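PDB 3APQ: DnaJ homolog subfamily C member 10 from Mus musculus, which acts as an endoplasmic reticulum disulfide reductase that assists both the correct folding of proteins and the degradation of misfolded ones. Local coordinates for residues 23-34 and 80-90. Numbering follows the deposited sequence.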
loop_
_atom_site.group_PDB
_atom_site.type_symbol
_atom_site.label_atom_id
_atom_site.label_comp_id
_atom_site.label_asym_id
_atom_site.label_seq_id
_atom_site.Cartn_x
_atom_site.Cartn_y
_atom_site.Cartn_z
ATOM N N PHE A 23 -8.574 3.619 -9.982
ATOM C CA PHE A 23 -7.801 2.848 -10.991
ATOM C C PHE A 23 -8.226 1.372 -11.003
ATOM O O PHE A 23 -8.484 0.806 -12.069
ATOM C CB PHE A 23 -6.278 3.048 -10.767
ATOM C CG PHE A 23 -5.403 2.153 -11.601
ATOM C CD1 PHE A 23 -5.329 2.299 -12.978
ATOM C CD2 PHE A 23 -4.706 1.125 -10.995
ATOM C CE1 PHE A 23 -4.524 1.411 -13.756
ATOM C CE2 PHE A 23 -3.888 0.245 -11.745
ATOM C CZ PHE A 23 -3.808 0.386 -13.130
ATOM N N LYS A 24 -8.286 0.726 -9.834
ATOM C CA LYS A 24 -8.716 -0.678 -9.776
ATOM C C LYS A 24 -10.076 -0.944 -10.415
ATOM O O LYS A 24 -10.251 -1.914 -11.171
ATOM C CB LYS A 24 -8.715 -1.184 -8.331
ATOM C CG LYS A 24 -9.057 -2.678 -8.244
ATOM C CD LYS A 24 -8.924 -3.147 -6.801
ATOM C CE LYS A 24 -10.197 -3.175 -6.048
ATOM N NZ LYS A 24 -10.055 -4.228 -4.947
ATOM N N LYS A 25 -11.039 -0.085 -10.159
ATOM C CA LYS A 25 -12.355 -0.242 -10.705
ATOM C C LYS A 25 -12.330 -0.227 -12.271
ATOM O O LYS A 25 -13.040 -1.022 -12.950
ATOM C CB LYS A 25 -13.227 0.875 -10.112
ATOM C CG LYS A 25 -14.630 1.018 -10.705
ATOM C CD LYS A 25 -15.252 2.330 -10.198
ATOM C CE LYS A 25 -15.974 3.078 -11.303
ATOM N NZ LYS A 25 -15.102 3.372 -12.510
ATOM N N LEU A 26 -11.532 0.682 -12.803
ATOM C CA LEU A 26 -11.322 0.837 -14.224
ATOM C C LEU A 26 -10.685 -0.459 -14.751
ATOM O O LEU A 26 -11.145 -1.054 -15.725
ATOM C CB LEU A 26 -10.409 2.070 -14.502
ATOM C CG LEU A 26 -11.048 3.457 -14.590
ATOM C CD1 LEU A 26 -12.006 3.657 -13.495
ATOM C CD2 LEU A 26 -10.092 4.649 -14.626
ATOM N N ALA A 27 -9.634 -0.906 -14.067
ATOM C CA ALA A 27 -8.966 -2.175 -14.456
ATOM C C ALA A 27 -9.851 -3.437 -14.427
ATOM O O ALA A 27 -9.811 -4.251 -15.359
ATOM C CB ALA A 27 -7.683 -2.400 -13.609
ATOM N N LEU A 28 -10.632 -3.630 -13.384
ATOM C CA LEU A 28 -11.464 -4.838 -13.315
ATOM C C LEU A 28 -12.554 -4.895 -14.404
ATOM O O LEU A 28 -12.976 -6.003 -14.820
ATOM C CB LEU A 28 -12.028 -5.004 -11.892
ATOM C CG LEU A 28 -10.871 -5.152 -10.884
ATOM C CD1 LEU A 28 -11.423 -5.355 -9.458
ATOM C CD2 LEU A 28 -9.964 -6.309 -11.338
ATOM N N LYS A 29 -12.956 -3.730 -14.937
ATOM C CA LYS A 29 -13.947 -3.718 -16.011
ATOM C C LYS A 29 -13.276 -3.755 -17.353
ATOM O O LYS A 29 -13.707 -4.502 -18.225
ATOM C CB LYS A 29 -14.913 -2.510 -15.929
ATOM C CG LYS A 29 -15.801 -2.294 -17.226
ATOM C CD LYS A 29 -17.186 -1.631 -16.947
ATOM C CE LYS A 29 -18.159 -1.794 -18.152
ATOM N NZ LYS A 29 -17.615 -1.226 -19.483
ATOM N N LEU A 30 -12.217 -2.979 -17.513
ATOM C CA LEU A 30 -11.648 -2.717 -18.836
ATOM C C LEU A 30 -10.384 -3.455 -19.270
ATOM O O LEU A 30 -9.905 -3.194 -20.358
ATOM C CB LEU A 30 -11.265 -1.230 -18.924
ATOM C CG LEU A 30 -12.382 -0.194 -18.732
ATOM C CD1 LEU A 30 -11.786 1.215 -18.898
ATOM C CD2 LEU A 30 -13.554 -0.444 -19.669
ATOM N N HIS A 31 -9.788 -4.278 -18.412
ATOM C CA HIS A 31 -8.522 -4.881 -18.716
ATOM C C HIS A 31 -8.582 -5.514 -20.131
ATOM O O HIS A 31 -9.490 -6.258 -20.412
ATOM C CB HIS A 31 -8.253 -6.004 -17.704
ATOM C CG HIS A 31 -6.835 -6.453 -17.655
ATOM N ND1 HIS A 31 -6.267 -7.261 -18.631
ATOM C CD2 HIS A 31 -5.853 -6.186 -16.754
ATOM C CE1 HIS A 31 -4.996 -7.477 -18.319
ATOM N NE2 HIS A 31 -4.723 -6.833 -17.186
ATOM N N PRO A 32 -7.591 -5.261 -20.990
ATOM C CA PRO A 32 -7.503 -5.817 -22.374
ATOM C C PRO A 32 -7.640 -7.354 -22.451
ATOM O O PRO A 32 -8.271 -7.869 -23.372
ATOM C CB PRO A 32 -6.091 -5.467 -22.805
ATOM C CG PRO A 32 -5.772 -4.205 -21.963
ATOM C CD PRO A 32 -6.396 -4.473 -20.620
ATOM N N ASP A 33 -7.040 -8.069 -21.513
ATOM C CA ASP A 33 -7.106 -9.540 -21.518
ATOM C C ASP A 33 -8.556 -10.017 -21.355
ATOM O O ASP A 33 -8.929 -11.106 -21.798
ATOM C CB ASP A 33 -6.283 -10.124 -20.364
ATOM C CG ASP A 33 -4.782 -9.924 -20.536
ATOM O OD1 ASP A 33 -4.385 -9.277 -21.510
ATOM O OD2 ASP A 33 -4.003 -10.380 -19.648
ATOM N N LYS A 34 -9.360 -9.213 -20.673
ATOM C CA LYS A 34 -10.762 -9.575 -20.418
ATOM C C LYS A 34 -11.686 -9.014 -21.496
ATOM O O LYS A 34 -12.900 -9.229 -21.446
ATOM C CB LYS A 34 -11.163 -8.998 -19.031
ATOM C CG LYS A 34 -10.534 -9.778 -17.917
ATOM C CD LYS A 34 -11.085 -11.191 -17.855
ATOM C CE LYS A 34 -10.602 -11.937 -16.654
ATOM N NZ LYS A 34 -9.315 -12.675 -16.880
ATOM N N TYR A 80 1.637 -3.307 -17.777
ATOM C CA TYR A 80 0.585 -3.504 -16.809
ATOM C C TYR A 80 0.556 -4.981 -16.452
ATOM O O TYR A 80 1.209 -5.788 -17.071
ATOM C CB TYR A 80 -0.788 -2.960 -17.268
ATOM C CG TYR A 80 -1.250 -3.473 -18.612
ATOM C CD1 TYR A 80 -1.814 -4.737 -18.742
ATOM C CD2 TYR A 80 -1.091 -2.685 -19.770
ATOM C CE1 TYR A 80 -2.198 -5.214 -19.982
ATOM C CE2 TYR A 80 -1.490 -3.140 -21.017
ATOM C CZ TYR A 80 -2.047 -4.398 -21.122
ATOM O OH TYR A 80 -2.444 -4.855 -22.337
ATOM N N GLU A 81 -0.180 -5.288 -15.403
ATOM C CA GLU A 81 -0.275 -6.619 -14.847
ATOM C C GLU A 81 -1.561 -7.302 -15.293
ATOM O O GLU A 81 -2.385 -6.715 -15.968
ATOM C CB GLU A 81 -0.269 -6.474 -13.321
ATOM C CG GLU A 81 0.995 -5.747 -12.770
ATOM C CD GLU A 81 2.263 -6.582 -12.887
ATOM O OE1 GLU A 81 2.220 -7.834 -12.988
ATOM O OE2 GLU A 81 3.346 -5.960 -12.862
ATOM N N SER A 82 -1.720 -8.555 -14.897
ATOM C CA SER A 82 -2.905 -9.329 -15.232
ATOM C C SER A 82 -4.168 -8.824 -14.511
ATOM O O SER A 82 -4.090 -8.166 -13.450
ATOM C CB SER A 82 -2.635 -10.797 -14.875
ATOM O OG SER A 82 -2.632 -10.962 -13.457
ATOM N N TRP A 83 -5.340 -9.153 -15.061
ATOM C CA TRP A 83 -6.590 -8.850 -14.369
ATOM C C TRP A 83 -6.566 -9.413 -12.949
ATOM O O TRP A 83 -7.034 -8.763 -12.010
ATOM C CB TRP A 83 -7.778 -9.445 -15.103
ATOM C CG TRP A 83 -9.125 -9.108 -14.534
ATOM C CD1 TRP A 83 -9.917 -8.039 -14.885
ATOM C CD2 TRP A 83 -9.869 -9.883 -13.601
ATOM N NE1 TRP A 83 -11.096 -8.080 -14.164
ATOM C CE2 TRP A 83 -11.103 -9.208 -13.390
ATOM C CE3 TRP A 83 -9.602 -11.072 -12.871
ATOM C CZ2 TRP A 83 -12.075 -9.673 -12.491
ATOM C CZ3 TRP A 83 -10.589 -11.532 -11.986
ATOM C CH2 TRP A 83 -11.785 -10.822 -11.786
ATOM N N SER A 84 -6.084 -10.636 -12.817
ATOM C CA SER A 84 -6.007 -11.309 -11.526
ATOM C C SER A 84 -5.157 -10.514 -10.518
ATOM O O SER A 84 -5.484 -10.433 -9.338
ATOM C CB SER A 84 -5.357 -12.691 -11.708
ATOM O OG SER A 84 -5.519 -13.368 -10.486
ATOM N N TYR A 85 -4.042 -9.987 -10.984
ATOM C CA TYR A 85 -3.244 -9.107 -10.154
ATOM C C TYR A 85 -4.096 -7.951 -9.613
ATOM O O TYR A 85 -4.018 -7.649 -8.421
ATOM C CB TYR A 85 -2.048 -8.536 -10.948
ATOM C CG TYR A 85 -1.243 -7.499 -10.174
ATOM C CD1 TYR A 85 -0.138 -7.872 -9.418
ATOM C CD2 TYR A 85 -1.597 -6.141 -10.213
ATOM C CE1 TYR A 85 0.597 -6.925 -8.714
ATOM C CE2 TYR A 85 -0.871 -5.187 -9.522
ATOM C CZ TYR A 85 0.204 -5.595 -8.757
ATOM O OH TYR A 85 0.912 -4.645 -8.094
ATOM N N TYR A 86 -4.895 -7.281 -10.460
ATOM C CA TYR A 86 -5.695 -6.142 -9.956
ATOM C C TYR A 86 -6.822 -6.625 -9.053
ATOM O O TYR A 86 -7.232 -5.936 -8.114
ATOM C CB TYR A 86 -6.234 -5.262 -11.094
ATOM C CG TYR A 86 -5.083 -4.653 -11.837
ATOM C CD1 TYR A 86 -4.239 -3.715 -11.226
ATOM C CD2 TYR A 86 -4.791 -5.079 -13.132
ATOM C CE1 TYR A 86 -3.128 -3.186 -11.921
ATOM C CE2 TYR A 86 -3.702 -4.552 -13.829
ATOM C CZ TYR A 86 -2.865 -3.634 -13.208
ATOM O OH TYR A 86 -1.814 -3.155 -13.935
ATOM N N ARG A 87 -7.329 -7.824 -9.339
ATOM C CA ARG A 87 -8.481 -8.284 -8.599
ATOM C C ARG A 87 -8.080 -8.692 -7.204
ATOM O O ARG A 87 -8.813 -8.446 -6.275
ATOM C CB ARG A 87 -9.132 -9.486 -9.357
ATOM C CG ARG A 87 -10.313 -10.148 -8.549
ATOM C CD ARG A 87 -11.510 -9.194 -8.439
ATOM N NE ARG A 87 -12.581 -9.803 -7.620
ATOM C CZ ARG A 87 -12.542 -9.949 -6.312
ATOM N NH1 ARG A 87 -11.495 -9.491 -5.617
ATOM N NH2 ARG A 87 -13.551 -10.513 -5.659
ATOM N N TYR A 88 -6.916 -9.352 -7.044
ATOM C CA TYR A 88 -6.600 -9.972 -5.774
ATOM C C TYR A 88 -5.286 -9.474 -5.137
ATOM O O TYR A 88 -5.076 -9.742 -3.959
ATOM C CB TYR A 88 -6.485 -11.484 -5.918
ATOM C CG TYR A 88 -7.797 -12.168 -6.278
ATOM C CD1 TYR A 88 -8.842 -12.266 -5.339
ATOM C CD2 TYR A 88 -7.994 -12.677 -7.536
ATOM C CE1 TYR A 88 -10.085 -12.919 -5.676
ATOM C CE2 TYR A 88 -9.235 -13.327 -7.907
ATOM C CZ TYR A 88 -10.263 -13.432 -6.955
ATOM O OH TYR A 88 -11.470 -14.051 -7.267
ATOM N N ASP A 89 -4.437 -8.764 -5.902
ATOM C CA ASP A 89 -3.062 -8.482 -5.402
ATOM C C ASP A 89 -2.687 -6.997 -5.429
ATOM O O ASP A 89 -1.500 -6.652 -5.489
ATOM C CB ASP A 89 -2.008 -9.282 -6.203
ATOM C CG ASP A 89 -0.724 -9.564 -5.371
ATOM O OD1 ASP A 89 -0.694 -9.397 -4.124
ATOM O OD2 ASP A 89 0.275 -9.932 -5.971
ATOM N N PHE A 90 -3.712 -6.153 -5.406
ATOM C CA PHE A 90 -3.552 -4.717 -5.624
ATOM C C PHE A 90 -4.318 -3.952 -4.534
ATOM O O PHE A 90 -5.488 -4.239 -4.299
ATOM C CB PHE A 90 -4.073 -4.357 -7.017
ATOM C CG PHE A 90 -3.877 -2.928 -7.339
ATOM C CD1 PHE A 90 -2.613 -2.444 -7.694
ATOM C CD2 PHE A 90 -4.938 -2.025 -7.205
ATOM C CE1 PHE A 90 -2.425 -1.084 -7.996
ATOM C CE2 PHE A 90 -4.774 -0.654 -7.484
ATOM C CZ PHE A 90 -3.506 -0.178 -7.892
HETATM O O HOH W 1 -8.088 -3.006 -3.544
HETATM O O HOH W 2 -5.348 -11.163 -17.285
#
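With CG of both His31 (chi1 -164°) and Trp83 (chi1 -176°) turned anti to the backbone N, the imidazole reaches the start of helix 83-88 while the indole lies against the end of helix 23-30. His31, Pro32 and Asp33 are the HPD motif of the J domain, the signature through which J proteins stimulate Hsp70 ATPase activity, here probably that of HSPA5. His31 and Pro32 pack on Tyr80 to Trp83, while a water joins Asp33 OD2 to Trp83 N; helix 83-88 comes before the first strand of the sheet, 100-101, and its axis comes within 9.2 Å of that of helix 23-30 at the closest. Imidazole suits its buried place because it can donate on one side and accept on the other. Its NE2 gives a nearly straight bond of 2.6 Å to Glu81 O, in both the ring and carbonyl planes, and ND1 takes Asp33 N, which fixes the ring's rotation. CB of Trp83 covers one face of this imidazole, and Tyr80 points its ring edge at the His31 ring, planes perpendicular; the Tyr80 hydroxyl goes on to His42.

Trp83 fits a site needing a broad apolar surface and one donor. Leu28 CD2 sits over one face of its five-membered ring, 3.8 Å from the centroid, and Lys34 crosses the opposite face, CG resting on that ring and the bend at chi2 folding CE over the indole too. The small Ala27 lets its CB rest over the Tyr86 ring. Phe23 turns its edge to the faces of Tyr86 and Phe90, an aromatic cluster that Tyr52 extends by stacking on Phe23. Lys24 NZ reaches Phe90 O through a water. Within the indole plane, Trp83 NE1 donates to Leu28 O at 2.9 Å, meeting that carbonyl from the side at a C=O...N angle of 110°.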